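Rho guanyl nucleotide exchange factor (Rom2), putative (Aspergillus fumigatus Af293, PDB 5O51) probably acts as a guanine-nucleotide exchange factor for Rho-type GTPases, the chain described here being its CNH domain, a seven-bladed beta-propeller. Local coordinates at residues 139-144 against 169-174; 174-179 against 199-204. All coordinates share one frame; numbering follows the deposited sequence.

In the fold
The CNH domain folds into seven four-stranded antiparallel sheets, the blades of a beta-propeller. Contact 1 lies within one blade, pairing its third strand, 137-143, with its outermost strand, 169-176. Contact 2 follows along the chain and joins two blades: the end of strand 169-176 packs against strand 197-202, the third strand of the next sheet. The centres of the contacts are 13 Å apart, and Tyr174 belongs to both, while Ile139 CD1 packs on Ile176 CG1 at 3.5 Å. One outer strand thus completes its own blade and meets the neighbouring one; pairing within a sheet and packing between sheets meet at Tyr174, with Lys172 and Val141 also touching Leu203.

Contact 1. Residues 139-144 against 169-174; sequences IKVYEP and KPFKEY
Ile139 O takes a hydrogen bond of 2.8 Å from Tyr174 N, while Glu173 CA adds a weaker CA-H...O contact at 3.3 Å. Ile139 N answers with a bond to Tyr174 O. At the far end Glu143 and Lys169 form a reciprocal pair, with Glu143 N bonded to Lys169 O at 2.9 Å and an almost straight 172°. Between the Tyr142-Pro170 and Lys140-Glu173 pairs strand 169-174 has one residue more than strand 139-143, consistent with a beta bulge at Phe171. Val141 sets its two methyls against the edges of two aromatic rings: CG1, anti to the backbone N (chi1 -174°), lies in the plane of the Phe171 ring, 3.9 Å from Phe171 CD2, while Val141 CG2 meets Tyr174 CE1 at 3.7 Å. Lys172 CG rests over the centre of one face of the Phe171 ring. Glu143 crosses Phe171 at about a right angle, and its OE1 makes a salt bridge with Arg124, which also forms a cation-pi contact with Phe171. Lys169 bends at chi3 and chi4, and its NZ bonds to Pro144 O at 2.8 Å. On the other face Lys140 and Glu173 run side by side without contact between their charged atoms; Lys140 CE comes nearest, 3.5 Å from Glu173 OE1. Five backbone bonds hold the strands, Lys169 adds one side-chain bond at the end, and Glu143 finds its charge partner in Arg124, not in Lys169.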
ATOM      1  N   ILE A 139     -15.465  -4.412   7.292  1.00 63.21           N
ATOM      2  CA  ILE A 139     -14.100  -4.563   7.743  1.00 61.11           C
ATOM      3  C   ILE A 139     -13.966  -5.697   8.751  1.00 62.75           C
ATOM      4  O   ILE A 139     -14.618  -5.668   9.786  1.00 72.44           O
ATOM      5  CB  ILE A 139     -13.594  -3.280   8.428  1.00 53.36           C
ATOM      6  CG1 ILE A 139     -13.424  -2.136   7.425  1.00 62.48           C
ATOM      7  CG2 ILE A 139     -12.263  -3.550   9.102  1.00 51.57           C
ATOM      8  CD1 ILE A 139     -14.584  -1.184   7.388  1.00 67.46           C
ATOM      9  N   LYS A 140     -13.033  -6.622   8.511  1.00 56.85           N
ATOM     10  CA  LYS A 140     -12.767  -7.720   9.430  1.00 56.64           C
ATOM     11  C   LYS A 140     -11.333  -7.670   9.913  1.00 62.58           C
ATOM     12  O   LYS A 140     -10.428  -7.334   9.148  1.00 70.43           O
ATOM     13  CB  LYS A 140     -13.029  -9.051   8.768  1.00 56.98           C
ATOM     14  CG  LYS A 140     -14.483  -9.365   8.532  1.00 69.04           C
ATOM     15  CD  LYS A 140     -14.715 -10.873   8.602  1.00 72.28           C
ATOM     16  CE  LYS A 140     -16.060 -11.270   8.011  1.00 78.29           C
ATOM     17  NZ  LYS A 140     -15.960 -12.515   7.198  1.00 82.01           N
ATOM     18  N   VAL A 141     -11.127  -8.027  11.175  1.00 58.74           N
ATOM     19  CA  VAL A 141      -9.854  -7.819  11.851  1.00 63.11           C
ATOM     20  C   VAL A 141      -9.392  -9.176  12.425  1.00 61.76           C
ATOM     21  O   VAL A 141     -10.227  -9.974  12.738  1.00 71.89           O
ATOM     22  CB  VAL A 141     -10.061  -6.709  12.888  1.00 58.94           C
ATOM     23  CG1 VAL A 141      -8.748  -6.313  13.547  1.00 60.60           C
ATOM     24  CG2 VAL A 141     -10.757  -5.519  12.232  1.00 61.37           C
ATOM     25  N   TYR A 142      -8.088  -9.473  12.460  1.00 67.00           N
ATOM     26  CA  TYR A 142      -7.578 -10.849  12.772  1.00 60.00           C
ATOM     27  C   TYR A 142      -6.341 -10.833  13.613  1.00 66.94           C
ATOM     28  O   TYR A 142      -5.525  -9.942  13.472  1.00 67.43           O
ATOM     29  CB  TYR A 142      -7.192 -11.613  11.509  1.00 62.74           C
ATOM     30  CG  TYR A 142      -8.362 -12.023  10.677  1.00 60.14           C
ATOM     31  CD1 TYR A 142      -8.964 -11.110   9.832  1.00 66.82           C
ATOM     32  CD2 TYR A 142      -8.878 -13.312  10.743  1.00 60.16           C
ATOM     33  CE1 TYR A 142     -10.066 -11.440   9.079  1.00 63.07           C
ATOM     34  CE2 TYR A 142      -9.992 -13.648  10.002  1.00 64.14           C
ATOM     35  CZ  TYR A 142     -10.571 -12.704   9.166  1.00 61.40           C
ATOM     36  OH  TYR A 142     -11.658 -12.994   8.381  1.00 65.33           O
ATOM     37  N   GLU A 143      -6.144 -11.869  14.426  1.00 70.77           N
ATOM     38  CA  GLU A 143      -5.010 -11.900  15.359  1.00 75.67           C
ATOM     39  C   GLU A 143      -4.265 -13.233  15.269  1.00 66.87           C
ATOM     40  O   GLU A 143      -4.877 -14.241  14.981  1.00 69.85           O
ATOM     41  CB  GLU A 143      -5.504 -11.626  16.800  1.00 91.79           C
ATOM     42  CG  GLU A 143      -6.536 -12.616  17.383  1.00 93.02           C
ATOM     43  CD  GLU A 143      -7.228 -12.133  18.684  1.00 94.31           C
ATOM     44  OE1 GLU A 143      -6.719 -11.214  19.373  1.00 89.12           O
ATOM     45  OE2 GLU A 143      -8.308 -12.676  19.024  1.00 82.42           O
ATOM     46  N   PRO A 144      -2.938 -13.237  15.487  1.00 75.05           N
ATOM     47  CA  PRO A 144      -2.153 -14.481  15.508  1.00 81.02           C
ATOM     48  C   PRO A 144      -2.694 -15.663  16.331  1.00 81.93           C
ATOM     49  O   PRO A 144      -3.070 -15.513  17.495  1.00 85.62           O
ATOM     50  CB  PRO A 144      -0.816 -14.007  16.071  1.00 80.34           C
ATOM     51  CG  PRO A 144      -0.640 -12.683  15.420  1.00 84.03           C
ATOM     52  CD  PRO A 144      -2.035 -12.073  15.445  1.00 81.21           C
ATOM     53  N   LYS A 169      -6.725 -16.213  13.715  1.00 90.41           N
ATOM     54  CA  LYS A 169      -8.107 -16.330  14.208  1.00 98.48           C
ATOM     55  C   LYS A 169      -8.820 -14.961  14.102  1.00 99.03           C
ATOM     56  O   LYS A 169      -8.181 -13.918  14.348  1.00 73.45           O
ATOM     57  CB  LYS A 169      -8.121 -16.863  15.659  1.00107.41           C
ATOM     58  CG  LYS A 169      -7.334 -16.048  16.702  1.00106.39           C
ATOM     59  CD  LYS A 169      -7.188 -16.751  18.055  1.00102.98           C
ATOM     60  CE  LYS A 169      -6.240 -17.947  18.018  1.00103.69           C
ATOM     61  NZ  LYS A 169      -4.870 -17.633  17.527  1.00102.36           N
ATOM     62  N   PRO A 170     -10.137 -14.947  13.730  1.00100.17           N
ATOM     63  CA  PRO A 170     -10.886 -13.667  13.725  1.00 98.95           C
ATOM     64  C   PRO A 170     -10.962 -13.017  15.109  1.00104.46           C
ATOM     65  O   PRO A 170     -10.548 -13.620  16.106  1.00109.49           O
ATOM     66  CB  PRO A 170     -12.291 -14.052  13.225  1.00 92.26           C
ATOM     67  CG  PRO A 170     -12.123 -15.376  12.560  1.00 92.57           C
ATOM     68  CD  PRO A 170     -10.985 -16.066  13.269  1.00 95.33           C
ATOM     69  N   PHE A 171     -11.494 -11.800  15.161  1.00105.84           N
ATOM     70  CA  PHE A 171     -11.398 -10.980  16.365  1.00102.66           C
ATOM     71  C   PHE A 171     -12.521  -9.926  16.479  1.00100.16           C
ATOM     72  O   PHE A 171     -13.303  -9.979  17.423  1.00108.17           O
ATOM     73  CB  PHE A 171      -9.993 -10.375  16.433  1.00 98.93           C
ATOM     74  CG  PHE A 171      -9.869  -9.249  17.401  1.00102.98           C
ATOM     75  CD1 PHE A 171     -10.210  -9.425  18.739  1.00106.57           C
ATOM     76  CD2 PHE A 171      -9.418  -8.003  16.982  1.00101.46           C
ATOM     77  CE1 PHE A 171     -10.100  -8.379  19.643  1.00 99.65           C
ATOM     78  CE2 PHE A 171      -9.309  -6.953  17.879  1.00 98.24           C
ATOM     79  CZ  PHE A 171      -9.650  -7.140  19.207  1.00 99.40           C
ATOM     80  N   LYS A 172     -12.596  -8.977  15.549  1.00 87.56           N
ATOM     81  CA  LYS A 172     -13.650  -7.953  15.557  1.00 86.63           C
ATOM     82  C   LYS A 172     -14.043  -7.630  14.133  1.00 77.28           C
ATOM     83  O   LYS A 172     -13.230  -7.776  13.222  1.00 73.24           O
ATOM     84  CB  LYS A 172     -13.161  -6.656  16.228  1.00 99.56           C
ATOM     85  CG  LYS A 172     -12.622  -6.793  17.658  1.00106.66           C
ATOM     86  CD  LYS A 172     -13.706  -6.873  18.730  1.00104.70           C
ATOM     87  CE  LYS A 172     -14.040  -5.495  19.297  1.00103.67           C
ATOM     88  NZ  LYS A 172     -15.191  -5.507  20.241  1.00 98.83           N
ATOM     89  N   GLU A 173     -15.269  -7.169  13.951  1.00 67.32           N
ATOM     90  CA  GLU A 173     -15.824  -6.831  12.630  1.00 72.28           C
ATOM     91  C   GLU A 173     -16.437  -5.443  12.712  1.00 70.13           C
ATOM     92  O   GLU A 173     -16.701  -4.977  13.810  1.00 94.14           O
ATOM     93  CB  GLU A 173     -16.872  -7.866  12.237  1.00 74.36           C
ATOM     94  CG  GLU A 173     -17.411  -7.683  10.827  1.00 79.01           C
ATOM     95  CD  GLU A 173     -18.299  -8.822  10.374  1.00 79.60           C
ATOM     96  OE1 GLU A 173     -18.010  -9.998  10.685  1.00 81.55           O
ATOM     97  OE2 GLU A 173     -19.299  -8.526   9.693  1.00 81.40           O
ATOM     98  N   TYR A 174     -16.614  -4.757  11.586  1.00 69.22           N
ATOM     99  CA  TYR A 174     -17.213  -3.403  11.553  1.00 75.15           C
ATOM    100  C   TYR A 174     -17.971  -3.205  10.260  1.00 73.75           C
ATOM    101  O   TYR A 174     -17.750  -3.924   9.276  1.00 83.50           O
ATOM    102  CB  TYR A 174     -16.174  -2.245  11.713  1.00 70.68           C
ATOM    103  CG  TYR A 174     -15.241  -2.390  12.892  1.00 73.23           C
ATOM    104  CD1 TYR A 174     -14.208  -3.323  12.852  1.00 78.17           C
ATOM    105  CD2 TYR A 174     -15.388  -1.620  14.050  1.00 74.89           C
ATOM    106  CE1 TYR A 174     -13.355  -3.509  13.916  1.00 81.45           C
ATOM    107  CE2 TYR A 174     -14.536  -1.795  15.135  1.00 76.30           C
ATOM    108  CZ  TYR A 174     -13.515  -2.746  15.057  1.00 84.79           C
ATOM    109  OH  TYR A 174     -12.618  -2.998  16.072  1.00 81.70           O
TER

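Contact 2. Residues 174-179 against 199-204; sequences YYIPAE and EVVSLE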
ATOM      1  N   TYR A 174     -16.614  -4.757  11.586  1.00 69.22           N
ATOM      2  CA  TYR A 174     -17.213  -3.403  11.553  1.00 75.15           C
ATOM      3  C   TYR A 174     -17.971  -3.205  10.260  1.00 73.75           C
ATOM      4  O   TYR A 174     -17.750  -3.924   9.276  1.00 83.50           O
ATOM      5  CB  TYR A 174     -16.174  -2.245  11.713  1.00 70.68           C
ATOM      6  CG  TYR A 174     -15.241  -2.390  12.892  1.00 73.23           C
ATOM      7  CD1 TYR A 174     -14.208  -3.323  12.852  1.00 78.17           C
ATOM      8  CD2 TYR A 174     -15.388  -1.620  14.050  1.00 74.89           C
ATOM      9  CE1 TYR A 174     -13.355  -3.509  13.916  1.00 81.45           C
ATOM     10  CE2 TYR A 174     -14.536  -1.795  15.135  1.00 76.30           C
ATOM     11  CZ  TYR A 174     -13.515  -2.746  15.057  1.00 84.79           C
ATOM     12  OH  TYR A 174     -12.618  -2.998  16.072  1.00 81.70           O
ATOM     13  N   TYR A 175     -18.860  -2.222  10.273  1.00 66.52           N
ATOM     14  CA  TYR A 175     -19.639  -1.834   9.098  1.00 68.81           C
ATOM     15  C   TYR A 175     -19.497  -0.324   8.860  1.00 70.93           C
ATOM     16  O   TYR A 175     -19.367   0.437   9.811  1.00 76.34           O
ATOM     17  CB  TYR A 175     -21.114  -2.211   9.277  1.00 72.56           C
ATOM     18  CG  TYR A 175     -21.968  -1.644   8.161  1.00 81.84           C
ATOM     19  CD1 TYR A 175     -22.083  -2.320   6.947  1.00 77.46           C
ATOM     20  CD2 TYR A 175     -22.601  -0.385   8.287  1.00 83.36           C
ATOM     21  CE1 TYR A 175     -22.829  -1.793   5.895  1.00 76.71           C
ATOM     22  CE2 TYR A 175     -23.345   0.159   7.236  1.00 76.89           C
ATOM     23  CZ  TYR A 175     -23.465  -0.560   6.046  1.00 80.18           C
ATOM     24  OH  TYR A 175     -24.209  -0.069   4.986  1.00 82.97           O
ATOM     25  N   ILE A 176     -19.502   0.099   7.594  1.00 69.69           N
ATOM     26  CA  ILE A 176     -19.265   1.507   7.212  1.00 69.50           C
ATOM     27  C   ILE A 176     -20.162   1.791   6.008  1.00 75.94           C
ATOM     28  O   ILE A 176     -20.016   1.118   4.965  1.00 82.90           O
ATOM     29  CB  ILE A 176     -17.790   1.786   6.743  1.00 74.42           C
ATOM     30  CG1 ILE A 176     -16.731   1.501   7.841  1.00 74.98           C
ATOM     31  CG2 ILE A 176     -17.624   3.217   6.181  1.00 66.90           C
ATOM     32  CD1 ILE A 176     -16.535   2.604   8.851  1.00 72.58           C
ATOM     33  N   PRO A 177     -21.052   2.800   6.101  1.00 76.91           N
ATOM     34  CA  PRO A 177     -21.941   3.097   4.962  1.00 79.08           C
ATOM     35  C   PRO A 177     -21.307   4.029   3.926  1.00 77.40           C
ATOM     36  O   PRO A 177     -21.839   5.117   3.685  1.00 76.06           O
ATOM     37  CB  PRO A 177     -23.158   3.754   5.646  1.00 75.69           C
ATOM     38  CG  PRO A 177     -22.560   4.472   6.811  1.00 72.73           C
ATOM     39  CD  PRO A 177     -21.449   3.571   7.305  1.00 80.85           C
ATOM     40  N   ALA A 178     -20.190   3.591   3.332  1.00 82.13           N
ATOM     41  CA  ALA A 178     -19.537   4.264   2.183  1.00 79.68           C
ATOM     42  C   ALA A 178     -18.451   3.407   1.467  1.00 76.03           C
ATOM     43  O   ALA A 178     -17.862   2.492   2.046  1.00 66.70           O
ATOM     44  CB  ALA A 178     -18.935   5.583   2.627  1.00 77.39           C
ATOM     45  N   GLU A 179     -18.188   3.744   0.209  1.00 80.52           N
ATOM     46  CA  GLU A 179     -17.061   3.171  -0.544  1.00 85.61           C
ATOM     47  C   GLU A 179     -15.699   3.578   0.091  1.00 79.08           C
ATOM     48  O   GLU A 179     -15.456   4.779   0.296  1.00 62.37           O
ATOM     49  CB  GLU A 179     -17.116   3.637  -2.008  1.00 86.52           C
ATOM     50  CG  GLU A 179     -16.162   2.895  -2.957  1.00 91.89           C
ATOM     51  CD  GLU A 179     -16.243   3.367  -4.405  1.00 87.33           C
ATOM     52  OE1 GLU A 179     -16.400   4.586  -4.646  1.00 87.75           O
ATOM     53  OE2 GLU A 179     -16.140   2.510  -5.311  1.00 94.18           O
ATOM     54  N   GLU A 199     -12.396   8.608   8.249  1.00 62.39           N
ATOM     55  CA  GLU A 199     -13.269   8.396   9.409  1.00 72.56           C
ATOM     56  C   GLU A 199     -12.591   7.437  10.392  1.00 65.71           C
ATOM     57  O   GLU A 199     -12.226   6.309  10.058  1.00 64.75           O
ATOM     58  CB  GLU A 199     -14.664   7.864   9.006  1.00 81.92           C
ATOM     59  CG  GLU A 199     -15.387   8.637   7.881  1.00 92.87           C
ATOM     60  CD  GLU A 199     -16.105   9.934   8.292  1.00103.14           C
ATOM     61  OE1 GLU A 199     -16.504  10.086   9.470  1.00108.74           O
ATOM     62  OE2 GLU A 199     -16.303  10.806   7.404  1.00 99.61           O
ATOM     63  N   VAL A 200     -12.443   7.907  11.621  1.00 66.50           N
ATOM     64  CA  VAL A 200     -11.734   7.181  12.672  1.00 66.82           C
ATOM     65  C   VAL A 200     -12.701   6.238  13.394  1.00 69.94           C
ATOM     66  O   VAL A 200     -13.813   6.628  13.714  1.00 79.19           O
ATOM     67  CB  VAL A 200     -11.104   8.186  13.634  1.00 63.83           C
ATOM     68  CG1 VAL A 200     -10.269   7.499  14.702  1.00 65.49           C
ATOM     69  CG2 VAL A 200     -10.260   9.174  12.845  1.00 66.57           C
ATOM     70  N   VAL A 201     -12.272   4.997  13.626  1.00 82.50           N
ATOM     71  CA  VAL A 201     -13.132   3.891  14.097  1.00 75.86           C
ATOM     72  C   VAL A 201     -12.421   3.162  15.219  1.00 78.19           C
ATOM     73  O   VAL A 201     -11.256   2.790  15.102  1.00 82.65           O
ATOM     74  CB  VAL A 201     -13.481   2.920  12.949  1.00 77.09           C
ATOM     75  CG1 VAL A 201     -13.809   1.505  13.439  1.00 81.07           C
ATOM     76  CG2 VAL A 201     -14.653   3.485  12.163  1.00 81.99           C
ATOM     77  N   SER A 202     -13.145   2.937  16.304  1.00 80.26           N
ATOM     78  CA  SER A 202     -12.537   2.494  17.544  1.00 74.74           C
ATOM     79  C   SER A 202     -12.395   0.979  17.566  1.00 67.22           C
ATOM     80  O   SER A 202     -13.380   0.277  17.365  1.00 75.18           O
ATOM     81  CB  SER A 202     -13.446   2.959  18.676  1.00 80.78           C
ATOM     82  OG  SER A 202     -12.894   2.741  19.959  1.00 69.09           O
ATOM     83  N   LEU A 203     -11.188   0.471  17.823  1.00 75.64           N
ATOM     84  CA  LEU A 203     -10.960  -0.999  17.869  1.00 86.81           C
ATOM     85  C   LEU A 203     -11.793  -1.725  18.973  1.00105.77           C
ATOM     86  O   LEU A 203     -12.742  -2.441  18.633  1.00114.40           O
ATOM     87  CB  LEU A 203      -9.454  -1.362  17.911  1.00 83.47           C
ATOM     88  CG  LEU A 203      -8.711  -1.395  16.545  1.00 80.85           C
ATOM     89  CD1 LEU A 203      -7.191  -1.262  16.632  1.00 81.24           C
ATOM     90  CD2 LEU A 203      -9.052  -2.671  15.806  1.00 86.26           C
ATOM     91  N   GLU A 204     -11.459  -1.547  20.263  1.00115.40           N
ATOM     92  CA  GLU A 204     -12.408  -1.867  21.369  1.00116.94           C
ATOM     93  C   GLU A 204     -13.366  -0.680  21.468  1.00105.99           C
ATOM     94  O   GLU A 204     -13.012   0.415  21.049  1.00112.11           O
ATOM     95  CB  GLU A 204     -11.693  -2.186  22.709  1.00124.23           C
ATOM     96  CG  GLU A 204     -11.795  -1.170  23.861  1.00128.12           C
ATOM     97  CD  GLU A 204     -11.069   0.155  23.616  1.00127.95           C
ATOM     98  OE1 GLU A 204     -10.347   0.272  22.604  1.00118.53           O
ATOM     99  OE2 GLU A 204     -11.224   1.089  24.442  1.00122.10           O
TER
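Tyr174 reaches across from the outermost strand of one propeller blade to Val201 and Leu203 of the next, a contact made by side chains of one blade on side chains and backbone carbonyls of the other. The strand axes run nearly antiparallel at 159° but stay 9.8 Å apart, too far for backbone pairing. The tight part lies at the phenol ring. CG of Tyr174 is anti to its carbonyl carbon (chi1 -51°), and the ring beyond it slides past Val201 in the opposite direction, with Tyr174 CD2 3.6 Å from Val201 CG1. Ser202 O sits at the ring edge, near its plane, 3.3 Å from Tyr174 CE2. Leu203 meets the hydroxyl with two parts of the residue: its CD2 methyl packs on the oxygen, and its carbonyl accepts the hydroxyl's hydrogen bond. Toward the other end the contact thins to a single methyl pair, Ile176 CD1 and Val201 CG2 at 3.9 Å, although both residues are buried; Ile176 also packs on Ile139 in its own blade. Past this point the chain turns away through an inverse gamma turn centred on solvent-exposed Pro177. In the next blade, Thr189 bonds to Val201 O, while Ser202 OG bonds to Glu204 O, spanning Leu203. At the tight end, Tyr174 OH meets Leu203 O at 2.6 Å, in the carbonyl plane and on a lone pair, with a C=O...donor angle of 111°.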